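PDB 4OOU: mannan endo-1,4-beta-mannosidase from Cryptopygus antarcticus, which hydrolyses internal beta-1,4-mannosidic linkages in mannans, galactomannans and glucomannans, releasing mainly short manno-oligosaccharides. Local coordinates for residues 44-52 with 60-69; 245-254 with 291-302. All blocks are in the same frame, centred on the assembly; numbering follows the deposited sequence.

Contact 1: residues 44-52 with 60-69; sequences FAWRSYGSD and SNGPALKDWI
Phe-44 and Trp-68 meet edge-to-face: the six-membered ring of Trp-68 presents its edge, CE3 foremost, to one face of the phenylalanine, the centroids lying 5.4 Å apart and the planes at 66°. Aliphatic carbons, Leu-65 CB among them, also border the phenylalanine ring. Trp-68 CB sits 3.5 Å from Phe-44 CE1, while Ile-69 CG2 approaches near the ring plane, 3.7 Å from Phe-44 CZ. This joins the loop that follows strand 35-43 of the TIM barrel to helix 58-74.

The polar interactions centre on Asn-61 OD1, which accepts two hydrogen bonds. Ser-48 OG donates to Asn-61 OD1 over 2.6 Å. Arg-47 NH1 donates to the same oxygen over 3.0 Å in a bent bond (136° at the hydrogen), OD1 lying close to the guanidinium plane although that plane stands almost perpendicular to the amide. The arginine swings round to it through a bend at chi2 (59°). On the other branch of Asn-61, water 1 links ND2 to Ser-51 OG.

A second shell holds these donors. Asp-52 takes the backbone N-H of Arg-47 on the syn side of both carboxylate oxygens, and Ser-48 N donates to Asp-52 OD1 at 2.8 Å. Two backbone N-H groups thus converge on a buried carboxylate, which would be expected to favour its ionised form, and Asp-52 fixes the backbone of the two residues whose side chains grip Asn-61.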
loop_
_atom_site.group_PDB
_atom_site.type_symbol
_atom_site.label_atom_id
_atom_site.label_comp_id
_atom_site.label_asym_id
_atom_site.label_seq_id
_atom_site.Cartn_x
_atom_site.Cartn_y
_atom_site.Cartn_z
ATOM N N PHE A 44 -10.276 -1.329 1.136
ATOM C CA PHE A 44 -11.377 -2.037 1.776
ATOM C C PHE A 44 -11.557 -1.527 3.196
ATOM O O PHE A 44 -12.690 -1.124 3.561
ATOM C CB PHE A 44 -11.281 -3.564 1.700
ATOM C CG PHE A 44 -11.649 -4.151 0.341
ATOM C CD1 PHE A 44 -12.466 -3.468 -0.568
ATOM C CD2 PHE A 44 -11.192 -5.423 -0.020
ATOM C CE1 PHE A 44 -12.795 -4.025 -1.808
ATOM C CE2 PHE A 44 -11.534 -5.986 -1.249
ATOM C CZ PHE A 44 -12.332 -5.279 -2.143
ATOM N N ALA A 45 -10.506 -1.517 4.017
ATOM C CA ALA A 45 -9.200 -2.173 3.827
ATOM C C ALA A 45 -9.246 -3.545 4.490
ATOM O O ALA A 45 -8.266 -4.295 4.457
ATOM C CB ALA A 45 -8.088 -1.339 4.468
ATOM N N TRP A 46 -10.373 -3.839 5.144
ATOM C CA TRP A 46 -10.620 -5.150 5.719
ATOM C C TRP A 46 -12.128 -5.355 5.854
ATOM O O TRP A 46 -12.920 -4.472 5.566
ATOM C CB TRP A 46 -9.911 -5.273 7.063
ATOM C CG TRP A 46 -10.323 -4.224 8.023
ATOM C CD1 TRP A 46 -11.450 -4.226 8.793
ATOM C CD2 TRP A 46 -9.648 -2.999 8.299
ATOM N NE1 TRP A 46 -11.508 -3.085 9.546
ATOM C CE2 TRP A 46 -10.412 -2.310 9.268
ATOM C CE3 TRP A 46 -8.460 -2.412 7.834
ATOM C CZ2 TRP A 46 -10.036 -1.051 9.778
ATOM C CZ3 TRP A 46 -8.073 -1.161 8.364
ATOM C CH2 TRP A 46 -8.868 -0.506 9.330
ATOM N N ARG A 47 -12.522 -6.547 6.235
ATOM C CA ARG A 47 -13.893 -6.802 6.653
ATOM C C ARG A 47 -13.793 -7.064 8.158
ATOM O O ARG A 47 -14.381 -6.362 8.970
ATOM C CB ARG A 47 -14.440 -7.985 5.841
ATOM C CG ARG A 47 -15.631 -8.724 6.422
ATOM C CD ARG A 47 -16.841 -7.842 6.647
ATOM N NE ARG A 47 -18.142 -8.544 6.738
ATOM C CZ ARG A 47 -18.384 -9.777 7.231
ATOM N NH1 ARG A 47 -17.440 -10.591 7.743
ATOM N NH2 ARG A 47 -19.633 -10.217 7.209
ATOM N N SER A 48 -12.969 -8.046 8.492
ATOM C CA SER A 48 -12.503 -8.280 9.840
ATOM C C SER A 48 -11.000 -7.978 10.015
ATOM O O SER A 48 -10.150 -8.588 9.337
ATOM C CB SER A 48 -12.788 -9.725 10.220
ATOM O OG SER A 48 -14.160 -9.989 10.098
ATOM N N TYR A 49 -10.695 -7.071 10.952
ATOM C CA TYR A 49 -9.375 -6.400 11.027
ATOM C C TYR A 49 -8.246 -7.319 11.367
ATOM O O TYR A 49 -8.022 -7.603 12.518
ATOM C CB TYR A 49 -9.441 -5.255 12.060
ATOM C CG TYR A 49 -8.159 -4.459 12.307
ATOM C CD1 TYR A 49 -7.630 -3.590 11.332
ATOM C CD2 TYR A 49 -7.508 -4.525 13.544
ATOM C CE1 TYR A 49 -6.470 -2.844 11.580
ATOM C CE2 TYR A 49 -6.373 -3.766 13.797
ATOM C CZ TYR A 49 -5.838 -2.936 12.823
ATOM O OH TYR A 49 -4.677 -2.210 13.107
ATOM N N GLY A 50 -7.533 -7.808 10.372
ATOM C CA GLY A 50 -6.418 -8.707 10.643
ATOM C C GLY A 50 -6.792 -10.173 10.673
ATOM O O GLY A 50 -5.882 -11.011 10.707
ATOM N N SER A 51 -8.104 -10.483 10.652
ATOM C CA SER A 51 -8.616 -11.868 10.516
ATOM C C SER A 51 -9.419 -12.225 9.217
ATOM O O SER A 51 -10.285 -13.107 9.238
ATOM C CB SER A 51 -9.426 -12.262 11.751
ATOM O OG SER A 51 -10.547 -11.441 11.930
ATOM N N ASP A 52 -9.094 -11.587 8.094
ATOM C CA ASP A 52 -9.799 -11.815 6.850
ATOM C C ASP A 52 -9.313 -13.074 6.197
ATOM O O ASP A 52 -10.098 -13.813 5.627
ATOM C CB ASP A 52 -9.561 -10.684 5.866
ATOM C CG ASP A 52 -10.447 -9.483 6.113
ATOM O OD1 ASP A 52 -11.565 -9.643 6.640
ATOM O OD2 ASP A 52 -9.999 -8.370 5.750
ATOM N N SER A 60 -15.844 -16.808 6.154
ATOM C CA SER A 60 -16.812 -15.875 6.710
ATOM C C SER A 60 -16.700 -14.533 6.024
ATOM O O SER A 60 -17.683 -13.904 5.611
ATOM C CB SER A 60 -16.506 -15.685 8.183
ATOM O OG SER A 60 -17.180 -14.537 8.635
ATOM N N ASN A 61 -15.458 -14.103 5.899
ATOM C CA ASN A 61 -15.128 -12.779 5.378
ATOM C C ASN A 61 -15.227 -12.640 3.836
ATOM O O ASN A 61 -15.739 -11.639 3.342
ATOM C CB ASN A 61 -13.727 -12.386 5.925
ATOM C CG ASN A 61 -13.748 -12.123 7.430
ATOM O OD1 ASN A 61 -14.497 -11.295 7.884
ATOM N ND2 ASN A 61 -12.949 -12.839 8.191
ATOM N N GLY A 62 -14.758 -13.653 3.104
ATOM C CA GLY A 62 -14.702 -13.660 1.627
ATOM C C GLY A 62 -15.916 -13.232 0.817
ATOM O O GLY A 62 -15.801 -12.466 -0.125
ATOM N N PRO A 63 -17.100 -13.740 1.151
ATOM C CA PRO A 63 -18.272 -13.286 0.383
ATOM C C PRO A 63 -18.513 -11.774 0.414
ATOM O O PRO A 63 -18.928 -11.214 -0.593
ATOM C CB PRO A 63 -19.432 -14.022 1.047
ATOM C CG PRO A 63 -18.797 -15.243 1.637
ATOM C CD PRO A 63 -17.438 -14.817 2.099
ATOM N N ALA A 64 -18.255 -11.119 1.542
ATOM C CA ALA A 64 -18.451 -9.673 1.608
ATOM C C ALA A 64 -17.426 -8.976 0.734
ATOM O O ALA A 64 -17.728 -7.982 0.088
ATOM C CB ALA A 64 -18.359 -9.141 3.038
ATOM N N LEU A 65 -16.206 -9.477 0.695
ATOM C CA LEU A 65 -15.217 -8.707 -0.037
ATOM C C LEU A 65 -15.160 -9.047 -1.487
ATOM O O LEU A 65 -14.739 -8.222 -2.246
ATOM C CB LEU A 65 -13.850 -8.626 0.620
ATOM C CG LEU A 65 -13.421 -9.653 1.600
ATOM C CD1 LEU A 65 -13.042 -10.780 0.705
ATOM C CD2 LEU A 65 -12.248 -9.122 2.389
ATOM N N LYS A 66 -15.636 -10.217 -1.875
ATOM C CA LYS A 66 -15.963 -10.450 -3.276
ATOM C C LYS A 66 -17.023 -9.474 -3.771
ATOM O O LYS A 66 -16.903 -8.935 -4.878
ATOM C CB LYS A 66 -16.443 -11.872 -3.474
ATOM C CG LYS A 66 -15.274 -12.823 -3.596
ATOM C CD LYS A 66 -15.661 -14.253 -3.302
ATOM C CE LYS A 66 -14.458 -15.157 -3.461
ATOM N NZ LYS A 66 -14.791 -16.488 -2.913
ATOM N N ASP A 67 -18.049 -9.247 -2.941
ATOM C CA ASP A 67 -19.128 -8.317 -3.264
ATOM C C ASP A 67 -18.585 -6.924 -3.487
ATOM O O ASP A 67 -18.914 -6.242 -4.470
ATOM C CB ASP A 67 -20.113 -8.243 -2.115
ATOM C CG ASP A 67 -21.178 -7.238 -2.366
ATOM O OD1 ASP A 67 -21.853 -7.411 -3.383
ATOM O OD2 ASP A 67 -21.318 -6.262 -1.595
ATOM N N TRP A 68 -17.759 -6.511 -2.528
ATOM C CA TRP A 68 -17.016 -5.260 -2.608
ATOM C C TRP A 68 -16.145 -5.184 -3.858
ATOM O O TRP A 68 -16.107 -4.144 -4.538
ATOM C CB TRP A 68 -16.143 -5.063 -1.369
ATOM C CG TRP A 68 -16.902 -4.987 -0.095
ATOM C CD1 TRP A 68 -18.250 -5.026 0.065
ATOM C CD2 TRP A 68 -16.347 -4.847 1.211
ATOM N NE1 TRP A 68 -18.574 -4.943 1.408
ATOM C CE2 TRP A 68 -17.421 -4.825 2.126
ATOM C CE3 TRP A 68 -15.044 -4.750 1.698
ATOM C CZ2 TRP A 68 -17.232 -4.693 3.489
ATOM C CZ3 TRP A 68 -14.851 -4.634 3.045
ATOM C CH2 TRP A 68 -15.939 -4.597 3.934
ATOM N N ILE A 69 -15.454 -6.266 -4.204
ATOM C CA ILE A 69 -14.715 -6.170 -5.467
ATOM C C ILE A 69 -15.763 -6.005 -6.642
ATOM O O ILE A 69 -15.582 -5.154 -7.516
ATOM C CB ILE A 69 -13.511 -7.185 -5.725
ATOM C CG1 ILE A 69 -13.810 -8.028 -6.915
ATOM C CG2 ILE A 69 -12.975 -8.043 -4.586
ATOM C CD1 ILE A 69 -13.490 -7.212 -8.135
HETATM O O HOH W 1 -12.576 -13.155 11.438
#

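Contact 2: residues 245-254 with 291-302; sequences ELTQTDSFGY and NAPFKVNRWAYN
Thr-249 and Tyr-301 bring together two loops of the TIM barrel, one following strand 238-241 and the other strand 277-281, and an ST turn shapes the first. In the tight part, Thr-249 OG1 donates to Tyr-301 O at 2.7 Å and accepts from Ser-251 N at 3.1 Å, the bond that defines the turn. With chi1 at -171° the hydroxyl swings away from Thr-249 N and comes to the edge of the Tyr-301 ring, near its plane. A valine here would probably leave Tyr-301 O without this donor and Ser-251 N without its acceptor, slackening the turn. Also buried, the bent chain of Glu-245 lies against Ala-292, with OE1 of the glutamate 3.5 Å from Ala-292 CB; its OE2 also takes a hydrogen bond from Asn-289 ND2.

The solvent side rests on the exposed Phe-252, loosely bordered except over one face. Asn-291 CB sits over the centre of that face of the phenylalanine in a CH-pi contact, 3.5 Å from the centroid and 5° off the ring normal. Other apolar neighbours of the Phe-252 ring stand a little farther off, Val-296 CG2 and Ala-300 CB each 4.0 Å from Phe-252 CZ. At the Glu-245 end, water 2 bridges Glu-245 OE2, Tyr-254 OH and Asn-291 N. From within the ST turn, Ser-251 OG donates to Ala-300 O over 2.8 Å, in the carbonyl plane.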
loop_
_atom_site.group_PDB
_atom_site.type_symbol
_atom_site.label_atom_id
_atom_site.label_comp_id
_atom_site.label_asym_id
_atom_site.label_seq_id
_atom_site.Cartn_x
_atom_site.Cartn_y
_atom_site.Cartn_z
ATOM N N GLU A 245 2.424 13.431 2.792
ATOM C CA GLU A 245 3.457 13.892 1.842
ATOM C C GLU A 245 4.867 14.080 2.453
ATOM O O GLU A 245 5.873 13.829 1.763
ATOM C CB GLU A 245 2.984 15.202 1.193
ATOM C CG GLU A 245 2.934 16.423 2.126
ATOM C CD GLU A 245 1.649 16.602 2.919
ATOM O OE1 GLU A 245 0.674 15.818 2.798
ATOM O OE2 GLU A 245 1.625 17.577 3.706
ATOM N N LEU A 246 4.901 14.481 3.745
ATOM C CA LEU A 246 6.108 14.921 4.503
ATOM C C LEU A 246 7.355 14.054 4.452
ATOM O O LEU A 246 8.479 14.498 4.796
ATOM C CB LEU A 246 5.756 15.054 5.988
ATOM C CG LEU A 246 5.150 16.344 6.573
ATOM C CD1 LEU A 246 4.746 17.413 5.574
ATOM C CD2 LEU A 246 3.956 15.999 7.448
ATOM N N THR A 247 7.159 12.817 4.033
ATOM C CA THR A 247 8.169 11.820 4.191
ATOM C C THR A 247 8.442 11.095 2.879
ATOM O O THR A 247 9.217 10.136 2.834
ATOM C CB THR A 247 7.730 10.914 5.342
ATOM O OG1 THR A 247 8.844 10.203 5.843
ATOM C CG2 THR A 247 6.716 9.966 4.917
ATOM N N GLN A 248 7.847 11.566 1.786
ATOM C CA GLN A 248 8.100 10.940 0.484
ATOM C C GLN A 248 8.356 11.955 -0.635
ATOM O O GLN A 248 8.197 11.661 -1.830
ATOM C CB GLN A 248 7.003 9.914 0.126
ATOM C CG GLN A 248 7.273 8.527 0.721
ATOM C CD GLN A 248 6.336 7.457 0.212
ATOM O OE1 GLN A 248 5.940 7.467 -0.951
ATOM N NE2 GLN A 248 5.979 6.515 1.078
ATOM N N THR A 249 8.825 13.132 -0.240
ATOM C CA THR A 249 9.355 14.093 -1.198
ATOM C C THR A 249 10.586 14.784 -0.621
ATOM O O THR A 249 10.648 15.066 0.590
ATOM C CB THR A 249 8.291 15.134 -1.535
ATOM O OG1 THR A 249 8.740 15.952 -2.634
ATOM C CG2 THR A 249 7.962 15.975 -0.283
ATOM N N ASP A 250 11.565 15.076 -1.471
ATOM C CA ASP A 250 12.657 15.963 -1.033
ATOM C C ASP A 250 12.311 17.436 -1.234
ATOM O O ASP A 250 13.019 18.331 -0.746
ATOM C CB ASP A 250 13.969 15.575 -1.700
ATOM C CG ASP A 250 14.506 14.316 -1.130
ATOM O OD1 ASP A 250 14.652 14.263 0.102
ATOM O OD2 ASP A 250 14.727 13.357 -1.886
ATOM N N SER A 251 11.192 17.691 -1.894
ATOM C CA SER A 251 10.723 19.065 -2.080
ATOM C C SER A 251 10.368 19.769 -0.740
ATOM O O SER A 251 10.393 19.155 0.337
ATOM C CB SER A 251 9.549 19.074 -3.058
ATOM O OG SER A 251 9.983 18.628 -4.333
ATOM N N PHE A 252 10.100 21.068 -0.815
ATOM C CA PHE A 252 9.452 21.824 0.291
ATOM C C PHE A 252 10.163 21.802 1.643
ATOM O O PHE A 252 9.542 22.156 2.667
ATOM C CB PHE A 252 8.026 21.321 0.510
ATOM C CG PHE A 252 7.189 21.291 -0.749
ATOM C CD1 PHE A 252 6.717 22.477 -1.313
ATOM C CD2 PHE A 252 6.854 20.092 -1.352
ATOM C CE1 PHE A 252 5.924 22.475 -2.451
ATOM C CE2 PHE A 252 6.060 20.081 -2.487
ATOM C CZ PHE A 252 5.592 21.274 -3.037
ATOM N N GLY A 253 11.445 21.406 1.637
ATOM C CA GLY A 253 12.211 21.169 2.866
ATOM C C GLY A 253 11.914 19.857 3.577
ATOM O O GLY A 253 12.465 19.567 4.632
ATOM N N TYR A 254 11.037 19.048 2.993
ATOM C CA TYR A 254 10.724 17.746 3.544
ATOM C C TYR A 254 11.795 16.756 3.112
ATOM O O TYR A 254 12.708 17.102 2.356
ATOM C CB TYR A 254 9.399 17.269 2.995
ATOM C CG TYR A 254 8.259 18.228 3.115
ATOM C CD1 TYR A 254 8.179 19.157 4.180
ATOM C CD2 TYR A 254 7.204 18.171 2.209
ATOM C CE1 TYR A 254 7.103 20.009 4.298
ATOM C CE2 TYR A 254 6.121 19.009 2.333
ATOM C CZ TYR A 254 6.076 19.931 3.376
ATOM O OH TYR A 254 4.990 20.780 3.462
ATOM N N ASN A 291 1.405 21.676 1.243
ATOM C CA ASN A 291 1.848 21.098 -0.009
ATOM C C ASN A 291 1.402 19.648 -0.082
ATOM O O ASN A 291 2.135 18.778 -0.543
ATOM C CB ASN A 291 3.358 21.241 -0.126
ATOM C CG ASN A 291 3.821 22.667 0.147
ATOM O OD1 ASN A 291 3.330 23.622 -0.476
ATOM N ND2 ASN A 291 4.763 22.823 1.093
ATOM N N ALA A 292 0.178 19.417 0.384
ATOM C CA ALA A 292 -0.449 18.120 0.325
ATOM C C ALA A 292 -0.898 17.859 -1.104
ATOM O O ALA A 292 -0.948 18.770 -1.928
ATOM C CB ALA A 292 -1.609 18.032 1.309
ATOM N N PRO A 293 -1.165 16.612 -1.429
ATOM C CA PRO A 293 -1.330 16.238 -2.834
ATOM C C PRO A 293 -2.421 16.953 -3.642
ATOM O O PRO A 293 -2.190 17.245 -4.825
ATOM C CB PRO A 293 -1.645 14.744 -2.749
ATOM C CG PRO A 293 -0.838 14.314 -1.607
ATOM C CD PRO A 293 -0.930 15.436 -0.593
ATOM N N PHE A 294 -3.590 17.198 -3.023
ATOM C CA PHE A 294 -4.697 17.876 -3.697
ATOM C C PHE A 294 -4.505 19.383 -3.630
ATOM O O PHE A 294 -5.286 20.120 -4.221
ATOM C CB PHE A 294 -6.073 17.471 -3.138
ATOM C CG PHE A 294 -6.454 16.050 -3.451
ATOM C CD1 PHE A 294 -6.788 15.680 -4.737
ATOM C CD2 PHE A 294 -6.447 15.063 -2.456
ATOM C CE1 PHE A 294 -7.111 14.345 -5.036
ATOM C CE2 PHE A 294 -6.762 13.733 -2.745
ATOM C CZ PHE A 294 -7.098 13.370 -4.041
ATOM N N LYS A 295 -3.444 19.837 -2.961
ATOM C CA LYS A 295 -3.024 21.245 -3.055
ATOM C C LYS A 295 -2.078 21.500 -4.223
ATOM O O LYS A 295 -1.875 22.630 -4.606
ATOM C CB LYS A 295 -2.361 21.711 -1.755
ATOM C CG LYS A 295 -3.342 22.202 -0.712
ATOM C CD LYS A 295 -3.914 23.563 -1.119
ATOM C CE LYS A 295 -4.389 24.406 0.061
ATOM N NZ LYS A 295 -3.243 24.922 0.859
ATOM N N VAL A 296 -1.540 20.452 -4.825
ATOM C CA VAL A 296 -0.298 20.590 -5.547
ATOM C C VAL A 296 -0.240 19.640 -6.778
ATOM O O VAL A 296 -1.246 19.059 -7.153
ATOM C CB VAL A 296 0.812 20.382 -4.495
ATOM C CG1 VAL A 296 1.429 18.990 -4.559
ATOM C CG2 VAL A 296 1.855 21.475 -4.584
ATOM N N ASN A 297 0.909 19.549 -7.431
ATOM C CA ASN A 297 1.162 18.619 -8.544
ATOM C C ASN A 297 1.859 17.378 -8.053
ATOM O O ASN A 297 2.664 17.473 -7.144
ATOM C CB ASN A 297 2.226 19.234 -9.462
ATOM C CG ASN A 297 1.676 19.833 -10.710
ATOM O OD1 ASN A 297 0.474 19.813 -10.971
ATOM N ND2 ASN A 297 2.571 20.382 -11.510
ATOM N N ARG A 298 1.712 16.246 -8.718
ATOM C CA ARG A 298 2.668 15.156 -8.455
ATOM C C ARG A 298 4.098 15.569 -8.814
ATOM O O ARG A 298 5.074 15.073 -8.257
ATOM C CB ARG A 298 2.362 13.901 -9.259
ATOM C CG ARG A 298 3.129 13.899 -10.565
ATOM C CD ARG A 298 3.483 12.529 -11.037
ATOM N NE ARG A 298 4.695 12.056 -10.450
ATOM C CZ ARG A 298 5.230 10.913 -10.835
ATOM N NH1 ARG A 298 4.640 10.229 -11.782
ATOM N NH2 ARG A 298 6.338 10.442 -10.277
ATOM N N TRP A 299 4.218 16.440 -9.797
ATOM C CA TRP A 299 5.512 16.816 -10.346
ATOM C C TRP A 299 6.236 17.658 -9.320
ATOM O O TRP A 299 7.460 17.570 -9.172
ATOM C CB TRP A 299 5.302 17.591 -11.634
ATOM C CG TRP A 299 4.356 16.873 -12.606
ATOM C CD1 TRP A 299 3.097 17.258 -12.961
ATOM C CD2 TRP A 299 4.597 15.632 -13.283
ATOM N NE1 TRP A 299 2.551 16.360 -13.825
ATOM C CE2 TRP A 299 3.456 15.353 -14.051
ATOM C CE3 TRP A 299 5.672 14.745 -13.323
ATOM C CZ2 TRP A 299 3.348 14.214 -14.844
ATOM C CZ3 TRP A 299 5.572 13.606 -14.134
ATOM C CH2 TRP A 299 4.413 13.349 -14.877
ATOM N N ALA A 300 5.449 18.453 -8.589
ATOM C CA ALA A 300 5.951 19.234 -7.473
ATOM C C ALA A 300 6.760 18.366 -6.523
ATOM O O ALA A 300 7.711 18.843 -5.916
ATOM C CB ALA A 300 4.801 19.907 -6.721
ATOM N N TYR A 301 6.409 17.088 -6.368
ATOM C CA TYR A 301 7.138 16.286 -5.393
ATOM C C TYR A 301 8.515 15.847 -5.936
ATOM O O TYR A 301 9.302 15.250 -5.217
ATOM C CB TYR A 301 6.295 15.117 -4.886
ATOM C CG TYR A 301 5.099 15.555 -4.077
ATOM C CD1 TYR A 301 5.246 16.273 -2.918
ATOM C CD2 TYR A 301 3.823 15.260 -4.486
ATOM C CE1 TYR A 301 4.157 16.702 -2.175
ATOM C CE2 TYR A 301 2.724 15.672 -3.747
ATOM C CZ TYR A 301 2.901 16.409 -2.585
ATOM O OH TYR A 301 1.782 16.810 -1.855
ATOM N N ASN A 302 8.810 16.215 -7.182
ATOM C CA ASN A 302 10.090 15.906 -7.835
ATOM C C ASN A 302 10.463 14.459 -7.555
ATOM O O ASN A 302 11.449 14.170 -6.893
ATOM C CB ASN A 302 11.202 16.877 -7.410
ATOM C CG ASN A 302 12.492 16.715 -8.247
ATOM O OD1 ASN A 302 13.577 17.155 -7.851
ATOM N ND2 ASN A 302 12.379 16.073 -9.394
HETATM O O HOH W 2 2.458 19.986 3.163
#

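Contacts 1 and 2 do not touch: their centres are 33 Å apart, their nearest atoms about 16 Å, and they lie on opposite sides of the chain's centre. They follow in series along the chain; contact 1 pairs one post-strand loop with a helix, contact 2 pairs two such loops. Each has residues near substrate-binding ones. In contact 1 the side chain of Trp-46 comes within about 4 Å of those of the substrate-binding residues Trp-83 and Trp-341, and about 6 Å from a bound Tris molecule. Contact 2 stands a little farther from the substrate-binding residues, the side chain of Tyr-254 being about 6 Å from that of Gln-204 and that of Glu-245 about 8 Å from that of Trp-243.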